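Local structure of phosphoacetylglucosamine mutase (Aspergillus lentulus, 5O9X) at residues Phe32-Lys35 / Ala36-Asn40; Tyr231-Glu234 / Asp235-Leu238; Phe389-Asn392 / Ala393-Thr396; Ala520-Ser523 / Glu524-Asp527; Phe471-Tyr474 / Asp475-Lys479. The protein interconverts N-acetylglucosamine 6-phosphate and N-acetylglucosamine 1-phosphate, a step on the way to UDP-N-acetylglucosamine. The protein carries 1 engineered substitution. All coordinates share one frame; numbering follows the deposited sequence.

Contact 1 of 5, residues Phe32-Lys35 / Ala36-Asn40. Unlike the reference sequence in segment 32-35: Lys35 (reference Arg). With G16 (1,6-di-O-phosphono-alpha-D-glucopyranose), chain B.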
# COMPACT_ATOMS: atom_id res chain seq x y z
N PHE A 32 10.33 2.23 -9.35
CA PHE A 32 10.32 2.07 -10.78
C PHE A 32 9.30 1.00 -11.16
O PHE A 32 9.23 -0.06 -10.51
CB PHE A 32 11.70 1.64 -11.26
CG PHE A 32 12.80 2.63 -10.91
CD1 PHE A 32 12.90 3.85 -11.60
CD2 PHE A 32 13.70 2.34 -9.88
CE1 PHE A 32 13.89 4.77 -11.23
CE2 PHE A 32 14.71 3.25 -9.53
CZ PHE A 32 14.81 4.46 -10.23
N ARG A 33 8.52 1.29 -12.19
CA ARG A 33 7.48 0.39 -12.63
C ARG A 33 7.20 0.62 -14.11
O ARG A 33 6.99 1.76 -14.53
CB ARG A 33 6.21 0.70 -11.80
CG ARG A 33 5.22 -0.43 -11.90
CD ARG A 33 4.09 -0.14 -10.91
NE ARG A 33 4.44 -0.28 -9.49
CZ ARG A 33 3.47 -0.18 -8.52
NH1 ARG A 33 2.15 -0.10 -8.89
NH2 ARG A 33 3.74 -0.32 -7.21
N MET A 34 7.16 -0.43 -14.91
CA MET A 34 7.05 -0.28 -16.34
C MET A 34 6.87 -1.64 -16.97
O MET A 34 6.91 -2.66 -16.25
CB MET A 34 8.33 0.38 -16.90
CG MET A 34 9.56 -0.48 -16.73
SD MET A 34 11.09 0.48 -16.75
CE MET A 34 11.12 1.42 -15.22
N LYS A 35 6.73 -1.68 -18.31
CA LYS A 35 6.69 -2.96 -19.02
C LYS A 35 7.97 -3.74 -18.69
O LYS A 35 9.07 -3.18 -18.71
CB LYS A 35 6.43 -2.83 -20.55
CG LYS A 35 5.84 -4.09 -21.15
CD LYS A 35 5.46 -3.88 -22.61
CE LYS A 35 5.48 -5.20 -23.39
NZ LYS A 35 4.63 -4.99 -24.60
N ALA A 36 7.81 -5.04 -18.38
CA ALA A 36 8.89 -5.84 -17.76
C ALA A 36 10.09 -5.97 -18.69
O ALA A 36 11.21 -6.12 -18.21
CB ALA A 36 8.40 -7.21 -17.36
N ASP A 37 9.86 -5.89 -20.02
CA ASP A 37 11.04 -6.01 -20.95
C ASP A 37 11.99 -4.80 -20.88
O ASP A 37 13.11 -4.86 -21.42
CB ASP A 37 10.66 -6.35 -22.40
CG ASP A 37 9.71 -5.32 -23.03
OD1 ASP A 37 9.41 -4.25 -22.41
OD2 ASP A 37 9.26 -5.59 -24.17
N LEU A 38 11.57 -3.72 -20.22
CA LEU A 38 12.42 -2.53 -20.03
C LEU A 38 13.26 -2.54 -18.77
O LEU A 38 14.11 -1.63 -18.59
CB LEU A 38 11.58 -1.26 -20.00
CG LEU A 38 10.76 -0.98 -21.25
CD1 LEU A 38 9.82 0.23 -21.07
CD2 LEU A 38 11.64 -0.90 -22.53
N LEU A 39 13.06 -3.54 -17.91
CA LEU A 39 13.55 -3.46 -16.55
C LEU A 39 14.99 -3.93 -16.22
O LEU A 39 15.51 -3.58 -15.15
CB LEU A 39 12.55 -4.15 -15.61
CG LEU A 39 11.40 -3.19 -15.29
CD1 LEU A 39 10.23 -4.04 -14.81
CD2 LEU A 39 11.84 -2.15 -14.22
N ASN A 40 15.68 -4.69 -17.08
CA ASN A 40 16.97 -5.25 -16.60
C ASN A 40 17.96 -4.21 -15.97
O ASN A 40 18.48 -4.41 -14.86
CB ASN A 40 17.70 -5.97 -17.75
CG ASN A 40 17.12 -7.34 -18.03
OD1 ASN A 40 16.23 -7.87 -17.31
ND2 ASN A 40 17.58 -7.92 -19.10
C1 G16 B . 0.78 2.46 -5.56
C2 G16 B . 1.05 3.25 -4.28
C3 G16 B . -0.28 3.86 -3.74
C4 G16 B . -1.03 4.72 -4.75
C5 G16 B . -1.27 3.88 -6.00
C6 G16 B . -1.74 4.66 -7.20
O1 G16 B . -0.09 1.37 -5.26
O2 G16 B . 1.72 2.48 -3.24
O3 G16 B . 0.02 4.51 -2.57
O4 G16 B . -2.36 5.21 -4.30
O5 G16 B . -0.03 3.34 -6.52
O6 G16 B . -0.67 5.67 -7.51
P G16 B . -0.84 6.59 -8.84
O1P G16 B . -2.25 7.23 -8.82
O2P G16 B . -0.74 5.66 -10.07
O3P G16 B . 0.34 7.58 -8.89
P' G16 B . 0.33 -0.19 -5.51
O1X G16 B . 1.85 -0.33 -5.22
O2X G16 B . 0.15 -0.47 -7.04
O3X G16 B . -0.64 -1.05 -4.77
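Met34 near the end of strand 32-35 packs on Leu38 and Leu39, where the chain leaves a mixed five-stranded sheet through the 3-10 segment 36-38. The tight part is apolar. Met34 CG lies 3.6 Å from Leu39 CG, and its SD rests 3.7 Å from Leu38 CB. A bend at the end of the methionine (chi3 70°) carries CE back over Leu39, 3.8 Å from its CD2; an unbranched, flexible chain suits this place because it can follow both leucines. Leu39 is buried and also packs on Leu141 of helix 138-151. The turn itself is closed by Leu38 N, which donates to Lys35 O at 3.0 Å from well above the carbonyl plane.

The solvent side is looser. Lys35 runs out extended, its CE 3.9 Å from Asp37 OD2, and the charges stop short of contact, with Lys35 NZ and Asp37 OD2 4.7 Å apart. Charged side chains suit this solvent-facing side.

Strand alternation sends Arg33 the other way, into the ligand pocket, where Asn71 also holds its NH1. Arginine suits a phosphate because its flat edge offers two parallel N-H groups: on the C1 phosphate of the glucose bisphosphate, Arg33 NH1 donates to O2X at 2.7 Å and Arg33 NH2 to O1X at 2.7 Å, the latter nearly straight at 171°.

Contact 2 of 5, residues Tyr231-Glu234 / Asp235-Leu238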
# COMPACT_ATOMS: atom_id res chain seq x y z
N TYR A 231 -2.75 -21.48 10.42
CA TYR A 231 -2.32 -20.96 11.73
C TYR A 231 -3.41 -20.34 12.58
O TYR A 231 -3.20 -20.16 13.75
CB TYR A 231 -1.19 -19.95 11.56
CG TYR A 231 0.10 -20.58 11.02
CD1 TYR A 231 1.19 -20.85 11.87
CD2 TYR A 231 0.24 -20.89 9.64
CE1 TYR A 231 2.38 -21.43 11.35
CE2 TYR A 231 1.42 -21.40 9.15
CZ TYR A 231 2.48 -21.70 10.01
OH TYR A 231 3.68 -22.22 9.52
N LEU A 232 -4.56 -19.96 11.98
CA LEU A 232 -5.52 -19.08 12.71
C LEU A 232 -6.25 -19.85 13.85
O LEU A 232 -6.43 -21.05 13.71
CB LEU A 232 -6.54 -18.43 11.76
CG LEU A 232 -5.93 -17.39 10.79
CD1 LEU A 232 -7.03 -16.93 9.84
CD2 LEU A 232 -5.42 -16.17 11.56
N PRO A 233 -6.69 -19.16 14.92
CA PRO A 233 -7.34 -19.91 16.02
C PRO A 233 -8.66 -20.47 15.58
O PRO A 233 -9.26 -19.97 14.61
CB PRO A 233 -7.49 -18.87 17.15
CG PRO A 233 -7.40 -17.55 16.46
CD PRO A 233 -6.53 -17.73 15.24
N GLU A 234 -9.14 -21.49 16.30
CA GLU A 234 -10.17 -22.42 15.76
C GLU A 234 -11.67 -22.05 15.94
O GLU A 234 -12.54 -22.47 15.09
CB GLU A 234 -9.91 -23.84 16.34
CG GLU A 234 -10.43 -24.99 15.45
CD GLU A 234 -9.54 -25.30 14.25
OE1 GLU A 234 -9.29 -26.51 13.96
OE2 GLU A 234 -9.09 -24.35 13.58
N ASP A 235 -11.98 -21.34 17.03
CA ASP A 235 -13.38 -21.02 17.41
C ASP A 235 -13.65 -19.50 17.37
O ASP A 235 -14.14 -18.91 18.34
CB ASP A 235 -13.71 -21.64 18.78
CG ASP A 235 -12.61 -21.44 19.80
OD1 ASP A 235 -11.93 -22.43 20.19
OD2 ASP A 235 -12.40 -20.29 20.22
N THR A 236 -13.25 -18.85 16.28
CA THR A 236 -13.43 -17.38 16.20
C THR A 236 -14.62 -17.13 15.34
O THR A 236 -15.05 -15.97 15.20
CB THR A 236 -12.22 -16.66 15.52
OG1 THR A 236 -12.13 -17.18 14.19
CG2 THR A 236 -10.90 -16.82 16.27
N GLY A 237 -15.17 -18.17 14.71
CA GLY A 237 -16.30 -18.01 13.77
C GLY A 237 -15.85 -17.61 12.34
O GLY A 237 -16.66 -17.58 11.43
N LEU A 238 -14.59 -17.28 12.14
CA LEU A 238 -14.14 -16.82 10.82
C LEU A 238 -14.11 -18.03 9.88
O LEU A 238 -13.44 -19.03 10.13
CB LEU A 238 -12.77 -16.19 10.94
CG LEU A 238 -12.22 -15.62 9.63
CD1 LEU A 238 -13.11 -14.49 9.16
CD2 LEU A 238 -10.83 -15.06 9.87
O HOH W 1 -9.76 -17.62 13.22
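An ST turn at Thr236, set against Pro233, shapes the loop between helix 221-231 and strand 240-243. Thr236 OG1 accepts from Leu238 N at 3.2 Å, close to straight at 164°. Its chi1 of 61° puts the hydroxyl between the backbone N and the carbonyl carbon, and the same rotation leaves CG2 beside the backbone N, where it meets Pro233 CG at 3.6 Å. Threonine thus does two jobs, with a polar branch for the turn and a methyl for the proline ring.

A water joins the two halves of the loop. It donates to Pro233 O at 2.8 Å and is hydrogen-bonded to Thr236 OG1 at 2.6 Å, spanning two oxygens that lie too far apart to bond directly. Gly237 follows with a positive phi of 83°, a conformation in which a CB would press on the carbonyl oxygen of Thr236. Beyond it, Leu238 CD2 comes within 4.2 Å of Leu232 CD1, a looser apolar touch.

Glu234 and Asp235, at the bend, are exposed, as suits their charge. Pro233 leans on Lys200 of helix 188-202 and Leu238 on Leu433 of helix 428-442. An ST turn and a water bridge shape this helix-to-strand connection of an alpha/beta domain.

Contact 3 of 5, residues Phe389-Asn392 / Ala393-Thr396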
# COMPACT_ATOMS: atom_id res chain seq x y z
N PHE A 389 0.79 3.79 15.72
CA PHE A 389 0.68 4.19 17.15
C PHE A 389 2.02 4.79 17.52
O PHE A 389 3.05 4.15 17.32
CB PHE A 389 0.41 2.97 18.02
CG PHE A 389 -0.94 2.36 17.77
CD1 PHE A 389 -2.06 2.78 18.51
CD2 PHE A 389 -1.09 1.38 16.77
CE1 PHE A 389 -3.31 2.22 18.29
CE2 PHE A 389 -2.35 0.83 16.51
CZ PHE A 389 -3.45 1.24 17.28
N SER A 390 1.98 6.01 17.98
CA SER A 390 3.23 6.70 18.43
C SER A 390 3.91 6.02 19.64
O SER A 390 3.28 5.19 20.34
CB SER A 390 2.95 8.12 18.84
OG SER A 390 2.25 8.23 20.09
N GLU A 391 5.17 6.36 19.89
CA GLU A 391 5.83 5.89 21.11
C GLU A 391 5.03 6.11 22.44
O GLU A 391 4.81 5.17 23.21
CB GLU A 391 7.28 6.38 21.16
CG GLU A 391 8.22 5.65 20.20
CD GLU A 391 8.00 4.12 20.13
OE1 GLU A 391 8.13 3.44 21.18
OE2 GLU A 391 7.69 3.58 19.03
N ASN A 392 4.55 7.33 22.63
CA ASN A 392 3.74 7.72 23.76
C ASN A 392 2.43 6.96 23.82
O ASN A 392 1.98 6.59 24.90
CB ASN A 392 3.53 9.22 23.76
CG ASN A 392 4.80 9.97 24.21
OD1 ASN A 392 5.77 9.37 24.70
ND2 ASN A 392 4.80 11.29 24.04
N ALA A 393 1.82 6.69 22.66
CA ALA A 393 0.54 5.95 22.64
C ALA A 393 0.78 4.51 23.08
O ALA A 393 -0.01 3.90 23.92
CB ALA A 393 -0.10 6.05 21.22
N LEU A 394 1.87 3.93 22.58
CA LEU A 394 2.14 2.53 22.91
C LEU A 394 2.42 2.36 24.39
O LEU A 394 2.01 1.34 24.98
CB LEU A 394 3.28 1.95 22.09
CG LEU A 394 3.01 1.76 20.61
CD1 LEU A 394 4.31 1.37 19.89
CD2 LEU A 394 1.90 0.69 20.41
N LYS A 395 3.13 3.34 24.96
CA LYS A 395 3.48 3.36 26.40
C LYS A 395 2.20 3.47 27.23
O LYS A 395 2.01 2.67 28.11
CB LYS A 395 4.48 4.50 26.75
CG LYS A 395 5.94 4.06 26.85
CD LYS A 395 6.88 5.15 27.43
CE LYS A 395 6.47 5.65 28.83
NZ LYS A 395 7.48 6.48 29.56
N THR A 396 1.31 4.41 26.90
CA THR A 396 -0.03 4.51 27.48
C THR A 396 -0.81 3.20 27.37
O THR A 396 -1.36 2.76 28.38
CB THR A 396 -0.84 5.62 26.83
OG1 THR A 396 -0.09 6.83 26.89
CG2 THR A 396 -2.20 5.81 27.56
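Ser390 O accepts from Leu394 N at 2.9 Å, the first bond of helix 391-399, which follows strand 385-389 after the single residue Ser390. Lys395 N continues the i to i+4 pattern by donating to Glu391 O. Ser390 is the N-cap: its extended backbone (psi 164°) joins strand to helix, and its hydroxyl occupies the crowded position between N and C (chi1 73°), from which OG accepts from Ala393 N at 3.0 Å. Serine suits the cap because its short side chain can curl back to an amide at the helix start, where the usual i to i+4 acceptor is lacking.

Phe389, just before the cap, and Leu394, four residues after it, meet across the first turn as a hydrophobic staple. Leu394 CD2 touches Phe389 CB at 3.6 Å, while the ring itself runs on to Leu417 and Thr418 of helix 405-420, which Leu394 also reaches at Thr418. Ala393 is buried: its methyl sits 3.4 Å from Ser390 OG and packs on Leu330 and Asp374, a space that suits a small side chain.

Glu391 and Asn392 point away from the turn and are exposed. Glutamate in the first turn would be favoured by the helix dipole, and its OE2 passes 4.1 Å from Leu394 CD1.

Asn392 O is gripped twice. Thr396 N donates to it at 3.0 Å, almost straight at 174°, and Thr396 OG1 donates at 2.9 Å from the opposite face of the carbonyl plane.

Contact 4 of 5, residues Ala520-Ser523 / Glu524-Asp527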
# COMPACT_ATOMS: atom_id res chain seq x y z
N ALA A 520 -23.56 14.90 -6.16
CA ALA A 520 -24.66 14.37 -5.33
C ALA A 520 -25.45 13.28 -5.99
O ALA A 520 -26.12 12.50 -5.31
CB ALA A 520 -25.59 15.53 -4.93
N SER A 521 -25.39 13.18 -7.32
CA SER A 521 -26.19 12.21 -8.04
C SER A 521 -25.32 11.52 -9.09
O SER A 521 -24.26 12.06 -9.50
CB SER A 521 -27.43 12.90 -8.71
OG SER A 521 -27.01 13.64 -9.86
N ARG A 522 -25.72 10.30 -9.50
CA ARG A 522 -24.99 9.49 -10.49
C ARG A 522 -24.79 10.24 -11.84
O ARG A 522 -23.66 10.23 -12.40
CB ARG A 522 -25.72 8.15 -10.75
CG ARG A 522 -25.11 7.17 -11.78
CD ARG A 522 -23.55 7.13 -11.88
NE ARG A 522 -23.04 6.60 -10.67
CZ ARG A 522 -21.85 6.79 -10.12
NH1 ARG A 522 -20.84 7.45 -10.70
NH2 ARG A 522 -21.68 6.20 -9.00
N SER A 523 -25.88 10.86 -12.36
CA SER A 523 -25.80 11.60 -13.61
C SER A 523 -24.79 12.76 -13.52
O SER A 523 -24.02 12.99 -14.45
CB SER A 523 -27.21 12.12 -14.05
OG SER A 523 -27.84 10.90 -14.45
N GLU A 524 -24.81 13.47 -12.40
CA GLU A 524 -23.87 14.59 -12.22
C GLU A 524 -22.44 14.12 -12.14
O GLU A 524 -21.54 14.75 -12.77
CB GLU A 524 -24.20 15.39 -10.98
CG GLU A 524 -25.46 16.29 -11.16
CD GLU A 524 -25.88 16.86 -9.82
OE1 GLU A 524 -26.26 16.03 -8.91
OE2 GLU A 524 -25.73 18.07 -9.64
N ALA A 525 -22.19 13.08 -11.36
CA ALA A 525 -20.77 12.66 -11.20
C ALA A 525 -20.23 12.16 -12.53
O ALA A 525 -19.08 12.41 -12.86
CB ALA A 525 -20.62 11.58 -10.15
N ASP A 526 -21.04 11.38 -13.29
CA ASP A 526 -20.55 10.86 -14.56
C ASP A 526 -20.33 11.99 -15.58
O ASP A 526 -19.37 11.95 -16.37
CB ASP A 526 -21.61 9.88 -15.12
CG ASP A 526 -21.59 8.51 -14.37
OD1 ASP A 526 -20.64 8.25 -13.64
OD2 ASP A 526 -22.50 7.71 -14.51
N ASP A 527 -21.22 12.98 -15.55
CA ASP A 527 -21.08 14.11 -16.49
C ASP A 527 -19.83 14.93 -16.18
O ASP A 527 -19.05 15.28 -17.07
CB ASP A 527 -22.31 15.00 -16.37
CG ASP A 527 -22.44 16.00 -17.53
OD1 ASP A 527 -22.06 15.59 -18.64
OD2 ASP A 527 -22.93 17.15 -17.28
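Ala520 borders Glu524 just ahead of helix 522-539, its CB 4.1 Å from Glu524 OE1; so small a side chain leaves the carboxylate room beside it. Ser521 comes next and is the N-cap. Its OG accepts from Glu524 N in a weak bond of 3.4 Å and, in the other direction, donates to Glu524 OE1 at 2.7 Å; OE1 receives it on its anti lone pair, the one away from OE2. That pull from the glutamate fixes the rotation of the hydroxyl, while Asn498 N satisfies Glu524 OE2. Ser521 O accepts from Ala525 N at 3.0 Å.

Arg522 opens the helix, its carbonyl taking Asp526 N at 3.0 Å. The side chain starts away from residues 524-527, CG anti to the backbone N (chi1 179°), then bends twice so that the guanidinium edge returns to Asp526. There NH1 makes a salt bridge to Asp526 OD1 at 3.1 Å, reaching the oxygen from above the carboxylate plane rather than within it. Both groups have further partners: Arg522 NH1 also bonds Ser458 O, and Asp526 OD1 also meets Arg459 NE, so the pair ties the helix start to the beginning of strand 458-463.

Ser523 contributes mainly its carbonyl, which receives Asp527 N at 3.0 Å; the acid of Asp527 is held by Tyr497 and Arg531. The Arg522-Asp526 salt bridge is an ordinary i to i+4 helical pair, and the serine N-cap, with its weak capping bond and its hydroxyl held by the glutamate three residues on, marks the start of helix 522-539 of the C-terminal domain.

Contact 5 of 5, residues Phe471-Tyr474 / Asp475-Lys479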
# COMPACT_ATOMS: atom_id res chain seq x y z
N PHE A 471 1.43 17.74 -16.78
CA PHE A 471 0.36 17.85 -15.73
C PHE A 471 1.04 17.90 -14.37
O PHE A 471 1.59 16.89 -13.89
CB PHE A 471 -0.58 16.64 -15.80
CG PHE A 471 -1.39 16.63 -17.06
CD1 PHE A 471 -2.66 17.26 -17.08
CD2 PHE A 471 -0.83 16.16 -18.28
CE1 PHE A 471 -3.43 17.25 -18.25
CE2 PHE A 471 -1.59 16.18 -19.43
CZ PHE A 471 -2.86 16.73 -19.44
N LYS A 472 1.09 19.09 -13.77
CA LYS A 472 1.87 19.30 -12.51
C LYS A 472 0.88 19.81 -11.47
O LYS A 472 0.14 20.80 -11.70
CB LYS A 472 3.06 20.27 -12.69
CG LYS A 472 4.04 19.84 -13.81
CD LYS A 472 5.31 20.71 -13.98
CE LYS A 472 5.00 22.18 -14.17
NZ LYS A 472 5.28 22.88 -15.47
N ALA A 473 0.79 19.09 -10.38
CA ALA A 473 -0.24 19.38 -9.41
C ALA A 473 0.29 19.89 -8.06
O ALA A 473 1.41 19.60 -7.69
CB ALA A 473 -1.13 18.12 -9.21
N TYR A 474 -0.56 20.55 -7.29
CA TYR A 474 -0.15 21.03 -5.94
C TYR A 474 -1.39 21.03 -5.00
O TYR A 474 -2.50 20.67 -5.45
CB TYR A 474 0.55 22.43 -6.05
CG TYR A 474 -0.46 23.47 -6.53
CD1 TYR A 474 -1.19 24.23 -5.57
CD2 TYR A 474 -0.74 23.66 -7.90
CE1 TYR A 474 -2.16 25.17 -5.95
CE2 TYR A 474 -1.74 24.57 -8.30
CZ TYR A 474 -2.43 25.30 -7.32
OH TYR A 474 -3.37 26.21 -7.74
N ASP A 475 -1.17 21.33 -3.69
CA ASP A 475 -2.23 21.37 -2.68
C ASP A 475 -2.79 19.96 -2.48
O ASP A 475 -3.98 19.69 -2.75
CB ASP A 475 -3.30 22.44 -3.06
CG ASP A 475 -4.39 22.59 -1.98
OD1 ASP A 475 -4.22 22.11 -0.85
OD2 ASP A 475 -5.49 23.02 -2.34
N ALA A 476 -1.90 19.06 -2.03
CA ALA A 476 -2.24 17.62 -1.92
C ALA A 476 -2.78 17.14 -3.28
O ALA A 476 -3.73 16.33 -3.40
CB ALA A 476 -3.21 17.36 -0.70
N GLU A 477 -2.10 17.63 -4.33
CA GLU A 477 -2.37 17.32 -5.72
C GLU A 477 -3.82 17.66 -6.20
O GLU A 477 -4.30 17.09 -7.17
CB GLU A 477 -1.95 15.86 -6.03
CG GLU A 477 -0.44 15.61 -5.77
CD GLU A 477 -0.13 14.14 -5.90
OE1 GLU A 477 -0.78 13.34 -5.17
OE2 GLU A 477 0.53 13.76 -6.87
N ARG A 478 -4.53 18.55 -5.50
CA ARG A 478 -5.94 18.86 -5.81
C ARG A 478 -6.09 19.95 -6.91
O ARG A 478 -7.20 20.19 -7.38
CB ARG A 478 -6.78 19.22 -4.54
CG ARG A 478 -6.83 18.01 -3.59
CD ARG A 478 -7.45 18.35 -2.22
NE ARG A 478 -6.50 19.15 -1.41
CZ ARG A 478 -6.78 19.44 -0.13
NH1 ARG A 478 -7.90 18.95 0.42
NH2 ARG A 478 -5.95 20.16 0.59
N LYS A 479 -4.99 20.60 -7.28
CA LYS A 479 -5.04 21.65 -8.34
C LYS A 479 -3.89 21.43 -9.30
O LYS A 479 -2.82 21.06 -8.84
CB LYS A 479 -4.98 23.05 -7.67
CG LYS A 479 -6.24 23.35 -6.82
CD LYS A 479 -5.91 24.59 -5.96
CE LYS A 479 -7.11 25.23 -5.26
NZ LYS A 479 -7.82 24.21 -4.43
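Tyr474 and Lys479 pair their backbones in both directions across a beta hairpin. Tyr474 N donates to Lys479 O at 2.8 Å, and Lys479 N returns a bond to Tyr474 O at 3.1 Å, so the main-chain polar groups of this antiparallel, hydrogen-bonded pair are satisfied within the hairpin. Arg478 and Lys479 both face Tyr474, a classic beta bulge that closes a type I' turn from Asp475 to Arg478.

Asp475 O takes two donors, Arg478 N at 3.0 Å and Arg478 NE at 2.9 Å, which arrive from opposite faces of its carbonyl plane. Arginine suits this corner because the side of its guanidinium can serve two acceptors: while NE holds the carbonyl, NH2 forms a salt bridge to Asp475 OD1 at 3.0 Å. Lys479 NZ adds a weak bond to Asp475 OD2 at 3.3 Å, giving the carboxylate a cation at each oxygen. The oxygens of Glu477 find partners elsewhere, OE1 with Thr361 N and OE2 with Arg505 NE.

Apolar contacts accompany the pairing. The Tyr474 ring, swung over the neighbouring strand by a chi1 of 66°, lays its face on the lysine, with Lys479 CB 3.9 Å from the ring centroid in a CH-pi contact. On the other side of the hairpin Ala473 CB, short enough to fit, lies 4.0 Å from Glu477 CB.

Strand 472-474 thus joins strand 479-482 in a two-stranded sheet, with Lys479 against Gln487 of helix 486-495 and with Ala476 and Arg478 resting on Cys358 of strand 356-359.

How the contacts relate
Along the chain the order is contact 1, contact 2, contact 3, contact 5 and contact 4, spread over the successive domains of the enzyme. Contacts 1 to 3 border three different sheets: strand 32-35 in contact 1, the loop leading into strand 240-243 in contact 2, and the end of strand 385-389 in contact 3. Contacts 5 and 4 share the C-terminal domain, their centres about 23 Å apart, the smallest separation of any two. None of the five touch; contacts 2 and 5 are farthest, about 45 Å between centres. Contact 1 supplies an arginine to the ligand pocket, whereas contact 5 links the C-terminal domain to Cys358 and Thr361 of the third domain.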